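Local coordinates for Non-structural protein NS2 (PDB 1UTY) that binds single-stranded RNA through its N-terminal domain, the part of this bluetongue virus phosphoprotein described here, at residues 75-80 with 84-89. Numbering follows the deposited sequence.
Sequences ISLMLT and VEATTE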
ATOM      1  N   ILE A  75       2.985  -9.182   1.408  1.00 23.61           N
ATOM      2  CA  ILE A  75       2.377 -10.117   2.359  1.00 22.91           C
ATOM      3  C   ILE A  75       0.964  -9.664   2.742  1.00 22.31           C
ATOM      4  O   ILE A  75       0.796  -8.589   3.308  1.00 21.84           O
ATOM      5  CB  ILE A  75       3.262 -10.273   3.621  1.00 23.08           C
ATOM      6  CG1 ILE A  75       4.725 -10.510   3.229  1.00 23.47           C
ATOM      7  CG2 ILE A  75       2.775 -11.441   4.472  1.00 21.83           C
ATOM      8  CD1 ILE A  75       5.689  -9.484   3.772  1.00 24.19           C
ATOM      9  N   SER A  76      -0.038 -10.479   2.428  1.00 21.73           N
ATOM     10  CA  SER A  76      -1.431 -10.115   2.695  1.00 22.21           C
ATOM     11  C   SER A  76      -1.959 -10.893   3.885  1.00 22.33           C
ATOM     12  O   SER A  76      -1.886 -12.121   3.903  1.00 22.59           O
ATOM     13  CB  SER A  76      -2.331 -10.394   1.488  1.00 21.95           C
ATOM     14  OG  SER A  76      -1.851  -9.744   0.333  1.00 23.11           O
ATOM     15  N   LEU A  77      -2.512 -10.184   4.861  1.00 22.02           N
ATOM     16  CA  LEU A  77      -2.938 -10.825   6.095  1.00 22.11           C
ATOM     17  C   LEU A  77      -4.348 -10.413   6.497  1.00 22.22           C
ATOM     18  O   LEU A  77      -4.695  -9.218   6.503  1.00 22.32           O
ATOM     19  CB  LEU A  77      -1.975 -10.509   7.233  1.00 21.79           C
ATOM     20  CG  LEU A  77      -0.495 -10.813   7.045  1.00 22.19           C
ATOM     21  CD1 LEU A  77       0.264  -9.510   6.683  1.00 21.34           C
ATOM     22  CD2 LEU A  77       0.059 -11.450   8.311  1.00 19.11           C
ATOM     23  N   MET A  78      -5.153 -11.417   6.819  1.00 21.88           N
ATOM     24  CA  MET A  78      -6.428 -11.195   7.480  1.00 22.05           C
ATOM     25  C   MET A  78      -6.277 -11.499   8.962  1.00 22.07           C
ATOM     26  O   MET A  78      -6.076 -12.653   9.353  1.00 21.93           O
ATOM     27  CB  MET A  78      -7.507 -12.083   6.873  1.00 22.26           C
ATOM     28  CG  MET A  78      -7.841 -11.774   5.433  1.00 22.02           C
ATOM     29  SD  MET A  78      -8.370 -10.063   5.187  1.00 23.26           S
ATOM     30  CE  MET A  78      -8.838 -10.174   3.510  1.00 20.37           C
ATOM     31  N   LEU A  79      -6.350 -10.464   9.791  1.00 22.24           N
ATOM     32  CA  LEU A  79      -6.286 -10.667  11.242  1.00 22.35           C
ATOM     33  C   LEU A  79      -7.646 -10.415  11.830  1.00 22.66           C
ATOM     34  O   LEU A  79      -8.119  -9.268  11.828  1.00 23.54           O
ATOM     35  CB  LEU A  79      -5.238  -9.750  11.892  1.00 21.74           C
ATOM     36  CG  LEU A  79      -3.850  -9.742  11.240  1.00 22.01           C
ATOM     37  CD1 LEU A  79      -2.931  -8.762  11.960  1.00 20.39           C
ATOM     38  CD2 LEU A  79      -3.222 -11.183  11.171  1.00 20.60           C
ATOM     39  N   THR A  80      -8.297 -11.472  12.305  1.00 22.55           N
ATOM     40  CA  THR A  80      -9.599 -11.303  12.921  1.00 23.21           C
ATOM     41  C   THR A  80      -9.498 -11.581  14.404  1.00 23.85           C
ATOM     42  O   THR A  80      -8.426 -11.977  14.872  1.00 24.63           O
ATOM     43  CB  THR A  80     -10.694 -12.195  12.250  1.00 22.95           C
ATOM     44  OG1 THR A  80     -10.487 -13.561  12.607  1.00 22.67           O
ATOM     45  CG2 THR A  80     -10.574 -12.161  10.722  1.00 22.80           C
ATOM     46  N   VAL A  84      -6.378 -16.042  11.895  1.00 22.26           N
ATOM     47  CA  VAL A  84      -5.362 -15.387  11.087  1.00 22.18           C
ATOM     48  C   VAL A  84      -5.254 -16.151   9.769  1.00 21.72           C
ATOM     49  O   VAL A  84      -5.268 -17.379   9.760  1.00 21.22           O
ATOM     50  CB  VAL A  84      -3.977 -15.305  11.808  1.00 21.92           C
ATOM     51  CG1 VAL A  84      -3.659 -16.601  12.526  1.00 23.56           C
ATOM     52  CG2 VAL A  84      -2.884 -15.049  10.831  1.00 22.00           C
ATOM     53  N   GLU A  85      -5.155 -15.405   8.666  1.00 21.45           N
ATOM     54  CA  GLU A  85      -4.926 -15.966   7.352  1.00 21.27           C
ATOM     55  C   GLU A  85      -3.893 -15.121   6.609  1.00 21.36           C
ATOM     56  O   GLU A  85      -3.944 -13.888   6.645  1.00 21.91           O
ATOM     57  CB  GLU A  85      -6.231 -16.071   6.571  1.00 21.06           C
ATOM     58  CG  GLU A  85      -6.233 -17.204   5.571  1.00 22.01           C
ATOM     59  CD  GLU A  85      -7.527 -17.365   4.798  1.00 23.83           C
ATOM     60  OE1 GLU A  85      -8.483 -16.562   4.954  1.00 23.89           O
ATOM     61  OE2 GLU A  85      -7.588 -18.333   4.015  1.00 25.11           O
ATOM     62  N   ALA A  86      -2.938 -15.770   5.949  1.00 20.78           N
ATOM     63  CA  ALA A  86      -1.863 -15.002   5.313  1.00 20.65           C
ATOM     64  C   ALA A  86      -1.254 -15.640   4.065  1.00 20.72           C
ATOM     65  O   ALA A  86      -1.327 -16.863   3.842  1.00 20.40           O
ATOM     66  CB  ALA A  86      -0.772 -14.633   6.318  1.00 20.42           C
ATOM     67  N   THR A  87      -0.662 -14.786   3.242  1.00 20.67           N
ATOM     68  CA  THR A  87      -0.109 -15.236   1.989  1.00 20.59           C
ATOM     69  C   THR A  87       0.859 -14.233   1.397  1.00 21.27           C
ATOM     70  O   THR A  87       0.760 -13.005   1.600  1.00 22.07           O
ATOM     71  CB  THR A  87      -1.225 -15.584   0.993  1.00 19.95           C
ATOM     72  OG1 THR A  87      -0.656 -16.169  -0.171  1.00 19.54           O
ATOM     73  CG2 THR A  87      -1.891 -14.335   0.463  1.00 20.13           C
ATOM     74  N   THR A  88       1.761 -14.797   0.625  1.00 21.05           N
ATOM     75  CA  THR A  88       2.853 -14.109   0.001  1.00 21.92           C
ATOM     76  C   THR A  88       2.500 -13.873  -1.464  1.00 22.33           C
ATOM     77  O   THR A  88       3.226 -13.207  -2.199  1.00 22.47           O
ATOM     78  CB  THR A  88       4.068 -15.029   0.171  1.00 21.82           C
ATOM     79  OG1 THR A  88       4.942 -14.473   1.165  1.00 23.08           O
ATOM     80  CG2 THR A  88       4.868 -15.136  -1.058  1.00 22.33           C
ATOM     81  N   GLU A  89       1.360 -14.413  -1.877  1.00 22.22           N
ATOM     82  CA  GLU A  89       0.920 -14.286  -3.248  1.00 22.91           C
ATOM     83  C   GLU A  89      -0.290 -13.345  -3.399  1.00 22.95           C
ATOM     84  O   GLU A  89      -0.812 -12.809  -2.396  1.00 22.44           O
ATOM     85  CB  GLU A  89       0.670 -15.678  -3.817  1.00 23.12           C
ATOM     86  CG  GLU A  89       1.995 -16.403  -4.015  1.00 26.70           C
ATOM     87  CD  GLU A  89       1.861 -17.823  -4.503  1.00 30.45           C
ATOM     88  OE1 GLU A  89       1.116 -18.070  -5.478  1.00 33.72           O
ATOM     89  OE2 GLU A  89       2.525 -18.693  -3.915  1.00 32.65           O
TER
HETATM   90  O   HOH W   1       0.341 -11.020  -0.916  1.00 33.48           O
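Leu79 and Val84 run alongside each other on one face of the sheet, Leu79 CD2 resting 3.9 Å from Val84 CG2. Val84 sends CG2 anti to its backbone N while CG1 takes the place between N and carbonyl carbon (chi1 42°), which leaves CG2 as the branch that meets the leucine. One pair further along the same face, Leu77 reaches across to Ala86 with its CD2 methyl, 3.8 Å from Ala86 CB. Ile12 and Ile37, from strands 10-15 and 34-39, cover this apolar side, with Leu77 touching both of them.

The opposite face pairs Met78 with Glu85 and Ser76 with Thr87. Met78 and Glu85 meet only at their bases, CB to CB at 4.2 Å: the methionine bends at chi2 (-57°), away from the glutamate, and packs against Trp94 and Tyr131, whereas the glutamate runs out extended to hydrogen-bond the hydroxyl of Tyr131.

These strands, 73-79 and 84-87, form an antiparallel beta hairpin, and 84-87 is an outermost strand of the domain's mixed sheet within this chain. Two reciprocal pairs of backbone bonds join the strands: Ser76 N reaches Thr87 O at 2.8 Å and Met78 N reaches Glu85 O at 2.8 Å, and Thr87 N and Glu85 N return bonds to Ser76 O and Met78 O.

At the end of strand 84-87, Thr87 turns OG1 anti to its backbone N (chi1 -173°), where it accepts from Glu89 N at 3.2 Å in an ST turn. Its CG2 is thereby left facing Ser76 CB, 4.1 Å away. Ser76 OG hydrogen-bonds to NE of Arg67 and to a water that donates to Glu89 O.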